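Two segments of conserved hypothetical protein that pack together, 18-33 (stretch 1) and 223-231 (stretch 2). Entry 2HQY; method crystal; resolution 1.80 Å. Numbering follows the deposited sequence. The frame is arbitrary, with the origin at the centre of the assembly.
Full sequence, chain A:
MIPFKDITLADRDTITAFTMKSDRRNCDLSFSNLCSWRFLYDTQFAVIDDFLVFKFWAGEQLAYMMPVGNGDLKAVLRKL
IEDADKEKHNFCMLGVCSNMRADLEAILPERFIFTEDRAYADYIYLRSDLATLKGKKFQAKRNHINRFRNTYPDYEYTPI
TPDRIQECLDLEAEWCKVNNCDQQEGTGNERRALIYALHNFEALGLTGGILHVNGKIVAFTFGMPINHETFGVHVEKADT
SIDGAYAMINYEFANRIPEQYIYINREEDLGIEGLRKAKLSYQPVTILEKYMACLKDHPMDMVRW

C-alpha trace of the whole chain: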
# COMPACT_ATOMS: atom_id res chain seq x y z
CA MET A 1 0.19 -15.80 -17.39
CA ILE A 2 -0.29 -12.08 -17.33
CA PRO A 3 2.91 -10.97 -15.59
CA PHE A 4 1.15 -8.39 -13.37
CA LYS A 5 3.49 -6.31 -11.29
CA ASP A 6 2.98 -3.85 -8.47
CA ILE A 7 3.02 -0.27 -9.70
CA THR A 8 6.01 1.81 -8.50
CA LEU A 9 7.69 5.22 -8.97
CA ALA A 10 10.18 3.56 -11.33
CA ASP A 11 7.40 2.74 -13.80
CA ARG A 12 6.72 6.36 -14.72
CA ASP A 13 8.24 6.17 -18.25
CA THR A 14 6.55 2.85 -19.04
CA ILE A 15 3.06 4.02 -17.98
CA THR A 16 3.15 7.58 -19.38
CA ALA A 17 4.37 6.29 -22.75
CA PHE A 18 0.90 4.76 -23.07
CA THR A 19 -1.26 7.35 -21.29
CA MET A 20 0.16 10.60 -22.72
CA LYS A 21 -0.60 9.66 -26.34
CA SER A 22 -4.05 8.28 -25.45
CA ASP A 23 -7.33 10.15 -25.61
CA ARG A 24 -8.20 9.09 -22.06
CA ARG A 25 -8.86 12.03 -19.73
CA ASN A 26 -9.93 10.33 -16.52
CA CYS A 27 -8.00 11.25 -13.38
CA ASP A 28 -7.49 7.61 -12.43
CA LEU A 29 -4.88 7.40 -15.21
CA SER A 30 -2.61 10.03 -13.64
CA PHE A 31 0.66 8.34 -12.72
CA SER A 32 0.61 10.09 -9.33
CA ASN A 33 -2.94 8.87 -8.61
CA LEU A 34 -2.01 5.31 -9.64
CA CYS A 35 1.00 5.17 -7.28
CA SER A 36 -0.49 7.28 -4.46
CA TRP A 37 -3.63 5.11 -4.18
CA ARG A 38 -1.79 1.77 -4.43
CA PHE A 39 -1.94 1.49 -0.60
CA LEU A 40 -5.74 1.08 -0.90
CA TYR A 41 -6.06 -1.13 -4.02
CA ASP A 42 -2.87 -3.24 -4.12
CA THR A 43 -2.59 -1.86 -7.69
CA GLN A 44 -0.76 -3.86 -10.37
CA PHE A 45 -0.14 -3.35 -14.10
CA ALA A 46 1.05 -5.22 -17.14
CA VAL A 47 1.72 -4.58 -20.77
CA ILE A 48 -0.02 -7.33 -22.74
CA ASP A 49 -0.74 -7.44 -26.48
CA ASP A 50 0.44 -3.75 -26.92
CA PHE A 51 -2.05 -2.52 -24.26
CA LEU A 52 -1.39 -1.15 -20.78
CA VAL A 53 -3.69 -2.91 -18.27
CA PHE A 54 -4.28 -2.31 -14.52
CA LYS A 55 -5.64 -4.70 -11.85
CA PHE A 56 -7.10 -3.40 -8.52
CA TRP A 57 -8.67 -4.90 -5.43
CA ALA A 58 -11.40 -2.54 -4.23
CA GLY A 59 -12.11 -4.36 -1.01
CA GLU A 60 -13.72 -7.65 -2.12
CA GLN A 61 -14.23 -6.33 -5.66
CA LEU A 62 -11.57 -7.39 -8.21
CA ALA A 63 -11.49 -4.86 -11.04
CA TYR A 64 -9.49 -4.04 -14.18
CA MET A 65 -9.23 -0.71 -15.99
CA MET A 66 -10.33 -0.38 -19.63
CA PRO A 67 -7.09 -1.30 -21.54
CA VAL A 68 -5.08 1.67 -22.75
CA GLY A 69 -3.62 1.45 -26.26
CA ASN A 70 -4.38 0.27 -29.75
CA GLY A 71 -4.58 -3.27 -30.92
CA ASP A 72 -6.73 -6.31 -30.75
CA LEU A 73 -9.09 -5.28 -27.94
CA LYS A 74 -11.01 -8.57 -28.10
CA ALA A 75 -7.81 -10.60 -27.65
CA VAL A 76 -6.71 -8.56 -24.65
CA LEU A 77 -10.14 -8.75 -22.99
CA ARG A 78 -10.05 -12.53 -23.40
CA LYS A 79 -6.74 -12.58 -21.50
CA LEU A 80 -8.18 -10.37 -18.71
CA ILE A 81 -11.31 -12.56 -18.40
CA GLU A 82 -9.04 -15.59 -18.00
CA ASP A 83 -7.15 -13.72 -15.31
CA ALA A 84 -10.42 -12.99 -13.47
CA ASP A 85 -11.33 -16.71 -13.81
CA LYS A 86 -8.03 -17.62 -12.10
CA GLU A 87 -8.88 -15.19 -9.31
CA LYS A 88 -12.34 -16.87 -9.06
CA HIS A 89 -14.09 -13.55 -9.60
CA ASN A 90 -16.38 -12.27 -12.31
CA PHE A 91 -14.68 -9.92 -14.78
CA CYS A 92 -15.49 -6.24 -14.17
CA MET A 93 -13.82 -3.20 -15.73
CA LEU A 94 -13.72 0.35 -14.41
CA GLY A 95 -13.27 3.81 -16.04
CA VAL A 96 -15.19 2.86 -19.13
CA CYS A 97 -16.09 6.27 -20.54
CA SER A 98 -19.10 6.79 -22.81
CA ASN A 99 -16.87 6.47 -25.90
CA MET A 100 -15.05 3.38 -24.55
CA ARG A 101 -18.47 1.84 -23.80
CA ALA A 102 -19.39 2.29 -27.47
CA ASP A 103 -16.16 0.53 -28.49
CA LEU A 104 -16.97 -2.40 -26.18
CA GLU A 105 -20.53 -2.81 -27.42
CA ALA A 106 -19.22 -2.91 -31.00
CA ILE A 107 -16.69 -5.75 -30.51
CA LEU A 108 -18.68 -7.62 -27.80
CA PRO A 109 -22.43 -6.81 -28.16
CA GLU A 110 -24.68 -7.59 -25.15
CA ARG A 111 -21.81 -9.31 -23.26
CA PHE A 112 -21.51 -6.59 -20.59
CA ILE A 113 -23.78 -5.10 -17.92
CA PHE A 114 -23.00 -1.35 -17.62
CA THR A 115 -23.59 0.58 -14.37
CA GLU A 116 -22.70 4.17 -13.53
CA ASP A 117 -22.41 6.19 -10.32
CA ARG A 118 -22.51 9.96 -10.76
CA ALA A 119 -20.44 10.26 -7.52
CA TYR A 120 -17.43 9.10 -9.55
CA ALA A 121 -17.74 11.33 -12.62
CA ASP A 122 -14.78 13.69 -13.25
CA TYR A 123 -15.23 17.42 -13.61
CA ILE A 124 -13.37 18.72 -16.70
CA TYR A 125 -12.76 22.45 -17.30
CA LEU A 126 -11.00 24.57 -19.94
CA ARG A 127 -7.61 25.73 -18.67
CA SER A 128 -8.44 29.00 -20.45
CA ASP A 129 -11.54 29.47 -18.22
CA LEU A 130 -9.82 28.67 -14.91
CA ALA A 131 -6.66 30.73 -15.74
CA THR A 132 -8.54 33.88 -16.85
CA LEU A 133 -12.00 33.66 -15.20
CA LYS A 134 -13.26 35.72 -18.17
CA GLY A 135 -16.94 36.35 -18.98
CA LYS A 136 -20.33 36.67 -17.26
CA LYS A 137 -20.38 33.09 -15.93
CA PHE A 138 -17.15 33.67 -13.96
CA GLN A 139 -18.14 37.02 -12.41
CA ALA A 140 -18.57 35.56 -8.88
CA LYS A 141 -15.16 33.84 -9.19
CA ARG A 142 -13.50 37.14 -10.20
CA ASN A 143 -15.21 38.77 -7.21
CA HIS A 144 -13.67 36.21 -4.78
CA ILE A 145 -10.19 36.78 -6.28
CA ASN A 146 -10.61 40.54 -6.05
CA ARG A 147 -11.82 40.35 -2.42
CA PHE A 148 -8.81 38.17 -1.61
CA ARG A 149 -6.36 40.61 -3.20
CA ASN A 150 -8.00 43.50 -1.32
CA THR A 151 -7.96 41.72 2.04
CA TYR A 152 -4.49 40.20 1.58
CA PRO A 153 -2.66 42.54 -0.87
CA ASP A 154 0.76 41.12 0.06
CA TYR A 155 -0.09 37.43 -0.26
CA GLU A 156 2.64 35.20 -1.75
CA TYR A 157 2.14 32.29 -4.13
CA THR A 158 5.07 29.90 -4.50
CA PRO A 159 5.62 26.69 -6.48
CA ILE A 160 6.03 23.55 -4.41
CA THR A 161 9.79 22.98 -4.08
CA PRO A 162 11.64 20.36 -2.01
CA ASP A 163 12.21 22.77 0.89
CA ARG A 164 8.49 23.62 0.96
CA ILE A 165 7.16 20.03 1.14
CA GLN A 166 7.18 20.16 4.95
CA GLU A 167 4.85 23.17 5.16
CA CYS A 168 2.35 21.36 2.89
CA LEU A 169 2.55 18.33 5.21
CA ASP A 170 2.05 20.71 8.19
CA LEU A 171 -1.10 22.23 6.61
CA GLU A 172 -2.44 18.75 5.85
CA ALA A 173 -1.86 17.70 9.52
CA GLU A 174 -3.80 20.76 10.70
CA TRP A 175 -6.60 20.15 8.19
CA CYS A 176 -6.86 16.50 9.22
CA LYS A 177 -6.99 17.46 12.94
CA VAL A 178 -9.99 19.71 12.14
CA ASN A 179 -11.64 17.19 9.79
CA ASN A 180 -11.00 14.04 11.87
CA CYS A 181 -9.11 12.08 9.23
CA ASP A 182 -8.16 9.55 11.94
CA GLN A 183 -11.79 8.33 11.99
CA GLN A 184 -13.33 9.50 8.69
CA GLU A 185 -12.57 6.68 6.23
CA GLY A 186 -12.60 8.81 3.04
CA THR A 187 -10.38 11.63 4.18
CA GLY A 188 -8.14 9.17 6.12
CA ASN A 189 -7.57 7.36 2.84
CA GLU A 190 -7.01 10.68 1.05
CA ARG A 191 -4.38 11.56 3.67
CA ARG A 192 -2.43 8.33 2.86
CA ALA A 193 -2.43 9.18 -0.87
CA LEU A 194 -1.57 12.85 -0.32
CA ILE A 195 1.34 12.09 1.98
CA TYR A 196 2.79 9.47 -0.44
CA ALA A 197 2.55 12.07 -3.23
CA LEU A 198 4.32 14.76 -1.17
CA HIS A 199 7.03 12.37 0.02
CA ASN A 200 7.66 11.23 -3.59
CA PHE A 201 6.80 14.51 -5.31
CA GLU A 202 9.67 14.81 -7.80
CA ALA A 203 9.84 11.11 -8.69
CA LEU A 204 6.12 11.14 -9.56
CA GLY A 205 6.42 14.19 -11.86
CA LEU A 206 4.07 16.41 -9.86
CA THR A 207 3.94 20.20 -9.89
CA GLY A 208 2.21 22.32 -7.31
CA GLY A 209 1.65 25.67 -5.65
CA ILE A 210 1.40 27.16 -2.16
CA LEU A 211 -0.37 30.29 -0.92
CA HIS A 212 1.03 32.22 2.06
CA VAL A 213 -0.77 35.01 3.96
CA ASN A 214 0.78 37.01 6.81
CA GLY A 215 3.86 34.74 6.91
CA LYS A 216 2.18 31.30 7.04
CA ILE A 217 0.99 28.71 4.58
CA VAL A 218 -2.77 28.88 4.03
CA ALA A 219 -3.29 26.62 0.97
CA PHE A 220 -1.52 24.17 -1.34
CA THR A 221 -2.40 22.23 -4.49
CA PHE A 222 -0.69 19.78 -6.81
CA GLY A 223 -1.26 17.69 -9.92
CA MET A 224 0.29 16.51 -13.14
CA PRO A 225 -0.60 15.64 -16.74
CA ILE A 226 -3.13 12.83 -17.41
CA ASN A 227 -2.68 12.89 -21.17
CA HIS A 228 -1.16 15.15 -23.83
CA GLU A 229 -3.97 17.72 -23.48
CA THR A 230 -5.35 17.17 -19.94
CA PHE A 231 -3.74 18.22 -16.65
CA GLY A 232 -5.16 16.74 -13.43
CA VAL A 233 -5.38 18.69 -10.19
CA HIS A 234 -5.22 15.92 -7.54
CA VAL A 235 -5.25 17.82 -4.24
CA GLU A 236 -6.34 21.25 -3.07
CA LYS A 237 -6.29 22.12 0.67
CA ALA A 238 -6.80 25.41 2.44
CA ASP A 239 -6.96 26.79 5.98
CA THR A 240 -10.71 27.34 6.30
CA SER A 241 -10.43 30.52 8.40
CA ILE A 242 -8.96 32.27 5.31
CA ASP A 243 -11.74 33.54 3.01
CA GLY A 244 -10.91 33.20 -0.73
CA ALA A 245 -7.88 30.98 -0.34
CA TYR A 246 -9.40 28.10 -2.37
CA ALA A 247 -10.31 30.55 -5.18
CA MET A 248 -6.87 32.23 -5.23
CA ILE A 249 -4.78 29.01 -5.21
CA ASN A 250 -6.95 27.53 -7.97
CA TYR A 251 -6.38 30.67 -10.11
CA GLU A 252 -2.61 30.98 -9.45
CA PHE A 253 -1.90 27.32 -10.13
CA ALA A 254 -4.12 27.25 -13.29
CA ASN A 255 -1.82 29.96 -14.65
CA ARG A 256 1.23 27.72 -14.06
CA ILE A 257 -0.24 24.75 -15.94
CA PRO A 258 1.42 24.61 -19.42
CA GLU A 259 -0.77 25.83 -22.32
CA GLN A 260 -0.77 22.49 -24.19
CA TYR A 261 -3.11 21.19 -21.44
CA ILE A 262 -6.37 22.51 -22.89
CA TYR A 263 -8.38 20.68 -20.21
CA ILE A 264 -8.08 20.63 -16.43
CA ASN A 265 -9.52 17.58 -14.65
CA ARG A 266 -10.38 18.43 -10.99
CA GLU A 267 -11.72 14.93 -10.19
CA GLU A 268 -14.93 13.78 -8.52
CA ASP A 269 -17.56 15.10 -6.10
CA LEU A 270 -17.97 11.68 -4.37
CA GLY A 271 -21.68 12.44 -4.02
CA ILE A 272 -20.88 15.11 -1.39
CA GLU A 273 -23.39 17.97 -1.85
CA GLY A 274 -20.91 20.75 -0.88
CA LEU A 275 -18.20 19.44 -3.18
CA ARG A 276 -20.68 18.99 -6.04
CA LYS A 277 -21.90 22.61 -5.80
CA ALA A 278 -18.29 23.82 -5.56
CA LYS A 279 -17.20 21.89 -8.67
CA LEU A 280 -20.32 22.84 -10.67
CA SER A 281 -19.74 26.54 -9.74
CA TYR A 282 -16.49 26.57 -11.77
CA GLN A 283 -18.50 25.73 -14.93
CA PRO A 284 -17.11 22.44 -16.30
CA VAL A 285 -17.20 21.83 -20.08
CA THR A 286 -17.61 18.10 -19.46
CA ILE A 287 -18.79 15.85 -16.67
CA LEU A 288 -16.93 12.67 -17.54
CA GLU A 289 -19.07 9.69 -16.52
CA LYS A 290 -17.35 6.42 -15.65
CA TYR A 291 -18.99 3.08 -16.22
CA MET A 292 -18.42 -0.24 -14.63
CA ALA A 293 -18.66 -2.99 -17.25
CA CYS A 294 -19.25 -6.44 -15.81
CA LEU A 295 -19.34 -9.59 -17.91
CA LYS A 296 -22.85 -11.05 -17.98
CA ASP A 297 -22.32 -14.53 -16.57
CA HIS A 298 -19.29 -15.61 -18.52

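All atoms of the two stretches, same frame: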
# COMPACT_ATOMS: atom_id res chain seq x y z
N PHE A 18 2.23 5.15 -22.64
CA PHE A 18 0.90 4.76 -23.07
C PHE A 18 -0.14 5.86 -22.83
O PHE A 18 -0.97 6.12 -23.69
CB PHE A 18 0.44 3.48 -22.34
CG PHE A 18 1.02 2.20 -22.89
CD1 PHE A 18 0.36 1.50 -23.89
CD2 PHE A 18 2.21 1.69 -22.37
CE1 PHE A 18 0.90 0.32 -24.43
CE2 PHE A 18 2.76 0.51 -22.89
CZ PHE A 18 2.10 -0.19 -23.92
N THR A 19 -0.16 6.45 -21.63
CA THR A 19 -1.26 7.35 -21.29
C THR A 19 -1.14 8.71 -22.02
O THR A 19 -2.15 9.28 -22.41
CB THR A 19 -1.38 7.60 -19.75
OG1 THR A 19 -0.12 8.06 -19.26
CG2 THR A 19 -1.79 6.32 -19.00
N MET A 20 0.07 9.23 -22.20
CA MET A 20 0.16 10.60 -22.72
C MET A 20 -0.42 10.67 -24.13
O MET A 20 -1.15 11.60 -24.44
CB MET A 20 1.58 11.20 -22.63
CG MET A 20 2.01 11.53 -21.17
SD MET A 20 1.05 12.79 -20.30
CE MET A 20 1.51 14.27 -21.16
N LYS A 21 -0.15 9.66 -24.95
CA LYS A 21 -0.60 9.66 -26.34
C LYS A 21 -2.07 9.27 -26.49
O LYS A 21 -2.62 9.38 -27.59
CB LYS A 21 0.27 8.74 -27.20
CG LYS A 21 0.11 7.27 -26.93
CD LYS A 21 0.86 6.44 -27.97
CE LYS A 21 1.01 4.98 -27.53
NZ LYS A 21 -0.21 4.11 -27.73
N SER A 22 -2.68 8.80 -25.41
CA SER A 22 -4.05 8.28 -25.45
C SER A 22 -5.05 9.42 -25.44
O SER A 22 -4.70 10.57 -25.14
CB SER A 22 -4.32 7.35 -24.26
OG SER A 22 -4.57 8.09 -23.08
N ASP A 23 -6.31 9.12 -25.75
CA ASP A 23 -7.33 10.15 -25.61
C ASP A 23 -8.14 10.00 -24.32
O ASP A 23 -9.23 10.55 -24.18
CB ASP A 23 -8.18 10.27 -26.90
CG ASP A 23 -7.47 11.12 -27.98
OD1 ASP A 23 -6.87 12.21 -27.68
OD2 ASP A 23 -7.50 10.71 -29.16
N ARG A 24 -7.56 9.30 -23.36
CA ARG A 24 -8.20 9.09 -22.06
C ARG A 24 -7.94 10.27 -21.12
O ARG A 24 -6.80 10.63 -20.91
CB ARG A 24 -7.67 7.79 -21.45
CG ARG A 24 -7.79 6.63 -22.42
CD ARG A 24 -9.16 6.00 -22.36
NE ARG A 24 -9.21 5.18 -21.16
CZ ARG A 24 -8.90 3.89 -21.11
NH1 ARG A 24 -8.95 3.27 -19.94
NH2 ARG A 24 -8.55 3.21 -22.21
N ARG A 25 -9.00 10.85 -20.57
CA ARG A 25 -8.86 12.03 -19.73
C ARG A 25 -9.18 11.78 -18.25
O ARG A 25 -9.12 12.69 -17.43
CB ARG A 25 -9.73 13.15 -20.29
CG ARG A 25 -9.36 13.52 -21.71
CD ARG A 25 -10.12 14.74 -22.17
NE ARG A 25 -11.56 14.52 -22.25
CZ ARG A 25 -12.45 15.48 -22.49
NH1 ARG A 25 -12.07 16.74 -22.66
NH2 ARG A 25 -13.75 15.19 -22.54
N ASN A 26 -9.50 10.54 -17.90
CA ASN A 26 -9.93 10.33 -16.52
C ASN A 26 -8.77 10.34 -15.51
O ASN A 26 -7.65 9.86 -15.80
CB ASN A 26 -10.84 9.14 -16.37
CG ASN A 26 -10.14 7.86 -16.61
OD1 ASN A 26 -9.69 7.60 -17.72
ND2 ASN A 26 -10.10 7.02 -15.59
N CYS A 27 -9.04 10.93 -14.35
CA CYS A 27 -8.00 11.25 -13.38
C CYS A 27 -7.36 9.99 -12.85
O CYS A 27 -6.23 10.03 -12.35
CB CYS A 27 -8.55 12.09 -12.21
SG CYS A 27 -9.74 11.25 -11.15
N ASP A 28 -8.07 8.86 -12.94
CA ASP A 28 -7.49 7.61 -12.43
C ASP A 28 -6.27 7.15 -13.22
O ASP A 28 -5.57 6.23 -12.79
CB ASP A 28 -8.54 6.51 -12.35
CG ASP A 28 -9.59 6.82 -11.28
OD1 ASP A 28 -9.23 7.44 -10.24
OD2 ASP A 28 -10.76 6.45 -11.46
N LEU A 29 -6.05 7.75 -14.39
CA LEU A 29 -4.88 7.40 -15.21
C LEU A 29 -3.65 8.30 -14.98
O LEU A 29 -2.59 8.11 -15.62
CB LEU A 29 -5.26 7.37 -16.71
CG LEU A 29 -6.09 6.14 -17.10
CD1 LEU A 29 -6.50 6.29 -18.55
CD2 LEU A 29 -5.34 4.85 -16.89
N SER A 30 -3.79 9.29 -14.10
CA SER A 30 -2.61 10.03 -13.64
C SER A 30 -1.63 9.07 -12.95
O SER A 30 -2.03 8.26 -12.10
CB SER A 30 -2.99 11.12 -12.66
OG SER A 30 -1.85 11.45 -11.91
N PHE A 31 -0.37 9.17 -13.33
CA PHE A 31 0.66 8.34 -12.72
C PHE A 31 0.73 8.55 -11.21
O PHE A 31 0.87 7.58 -10.47
CB PHE A 31 2.03 8.59 -13.36
CG PHE A 31 3.11 7.72 -12.78
CD1 PHE A 31 3.06 6.32 -12.97
CD2 PHE A 31 4.14 8.26 -12.04
CE1 PHE A 31 4.04 5.49 -12.44
CE2 PHE A 31 5.17 7.42 -11.50
CZ PHE A 31 5.11 6.05 -11.69
N SER A 32 0.62 9.81 -10.74
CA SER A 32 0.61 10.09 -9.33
C SER A 32 -0.57 9.41 -8.63
O SER A 32 -0.41 8.83 -7.54
CB SER A 32 0.52 11.61 -9.04
OG SER A 32 0.62 11.82 -7.64
N ASN A 33 -1.76 9.50 -9.23
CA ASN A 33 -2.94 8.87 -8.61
C ASN A 33 -2.79 7.35 -8.55
O ASN A 33 -3.09 6.73 -7.53
CB ASN A 33 -4.21 9.26 -9.36
CG ASN A 33 -4.73 10.62 -8.96
OD1 ASN A 33 -4.34 11.19 -7.91
ND2 ASN A 33 -5.67 11.14 -9.76
N GLY A 223 -0.72 18.55 -8.88
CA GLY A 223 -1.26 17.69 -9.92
C GLY A 223 -0.20 17.43 -10.96
O GLY A 223 0.96 17.80 -10.80
N MET A 224 -0.61 16.74 -12.01
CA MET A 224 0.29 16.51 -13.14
C MET A 224 -0.52 16.13 -14.37
O MET A 224 -1.73 15.92 -14.28
CB MET A 224 1.33 15.39 -12.80
CG MET A 224 0.78 13.91 -12.59
SD MET A 224 2.09 12.71 -12.17
CE MET A 224 2.98 12.62 -13.74
N PRO A 225 0.14 16.02 -15.53
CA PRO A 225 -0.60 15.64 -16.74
C PRO A 225 -1.26 14.26 -16.62
O PRO A 225 -0.71 13.35 -15.97
CB PRO A 225 0.50 15.62 -17.83
CG PRO A 225 1.51 16.62 -17.30
CD PRO A 225 1.56 16.28 -15.83
N ILE A 226 -2.44 14.12 -17.25
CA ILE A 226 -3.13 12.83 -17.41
C ILE A 226 -2.89 12.33 -18.83
O ILE A 226 -2.56 11.16 -19.04
CB ILE A 226 -4.65 12.96 -17.14
CG1 ILE A 226 -4.91 13.22 -15.65
CG2 ILE A 226 -5.40 11.65 -17.59
CD1 ILE A 226 -6.27 13.98 -15.41
N ASN A 227 -3.10 13.20 -19.80
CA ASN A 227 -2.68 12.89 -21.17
C ASN A 227 -2.11 14.14 -21.82
O ASN A 227 -1.93 15.17 -21.15
CB ASN A 227 -3.80 12.20 -21.99
CG ASN A 227 -4.86 13.17 -22.53
OD1 ASN A 227 -4.90 14.35 -22.18
ND2 ASN A 227 -5.68 12.68 -23.46
N HIS A 228 -1.83 14.07 -23.11
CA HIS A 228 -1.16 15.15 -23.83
C HIS A 228 -1.87 16.50 -23.75
O HIS A 228 -1.24 17.50 -23.84
CB HIS A 228 -0.90 14.76 -25.26
CG HIS A 228 -2.13 14.65 -26.07
ND1 HIS A 228 -2.88 13.51 -26.13
CD2 HIS A 228 -2.78 15.55 -26.82
CE1 HIS A 228 -3.93 13.70 -26.88
NE2 HIS A 228 -3.89 14.93 -27.32
N GLU A 229 -3.17 16.51 -23.57
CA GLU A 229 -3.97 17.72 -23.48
C GLU A 229 -4.82 17.93 -22.20
O GLU A 229 -5.66 18.79 -22.16
CB GLU A 229 -4.88 17.87 -24.69
CG GLU A 229 -5.87 16.78 -24.84
CD GLU A 229 -6.81 16.95 -26.02
OE1 GLU A 229 -6.61 17.85 -26.80
OE2 GLU A 229 -7.73 16.19 -26.14
N THR A 230 -4.57 17.13 -21.18
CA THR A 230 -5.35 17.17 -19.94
C THR A 230 -4.40 17.14 -18.75
O THR A 230 -3.56 16.25 -18.63
CB THR A 230 -6.35 15.99 -19.83
OG1 THR A 230 -7.07 15.84 -21.08
CG2 THR A 230 -7.33 16.18 -18.67
N PHE A 231 -4.52 18.16 -17.90
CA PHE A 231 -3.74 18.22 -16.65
C PHE A 231 -4.71 17.90 -15.51
O PHE A 231 -5.83 18.43 -15.49
CB PHE A 231 -3.19 19.63 -16.49
CG PHE A 231 -2.12 19.74 -15.43
CD1 PHE A 231 -0.78 19.61 -15.77
CD2 PHE A 231 -2.46 19.94 -14.09
CE1 PHE A 231 0.23 19.72 -14.79
CE2 PHE A 231 -1.47 20.04 -13.10
CZ PHE A 231 -0.12 19.92 -13.46
O HOH W 1 -1.10 9.57 -17.37
O HOH W 2 -7.78 13.84 -24.93
O HOH W 3 0.49 10.86 -15.54

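Three direct hydrogen bonds join the stretches, all accepted by backbone carbonyls of the first. Met-20 O takes two, from His-228 N at 2.9 Å (N-H...O angle 138°) and from His-228 ND1 at 3.1 Å (145°); it lies near the plane of the imidazole, at its edge, as a ring nitrogen donor requires. Asn-227 ND2 donates to Ser-22 O at 2.9 Å (139°). The other end of that amide serves its own turn: Asn-227 OD1 accepts from Glu-229 N at 3.1 Å and from Thr-230 OG1 at 2.9 Å, so one asparagine both braces the turn and bridges the stretches.

Three ordered waters bridge further polar atoms of the two stretches. One accepts from Thr-19 OG1 (2.6 Å) and donates to Leu-29 O and Ile-226 O (both 2.7 Å from the water O). A second accepts from Asn-227 ND2 (2.8 Å) and donates to Glu-229 OE2 (2.6 Å) and, weakly, to Asp-23 OD1 (3.3 Å), linking two carboxylates of like charge. A third connects Phe-31 N (2.9 Å) to Pro-225 O (2.8 Å).

Of the 754 Å² buried, Ile-226 contributes most. Its branched, apolar side chain needs no polar partner: CG2 lies 4.4 Å from Leu-29 CB, and CD1 4.4 Å from Cys-27 CB. Met-20 CE packs 3.7 Å from Pro-225 CB.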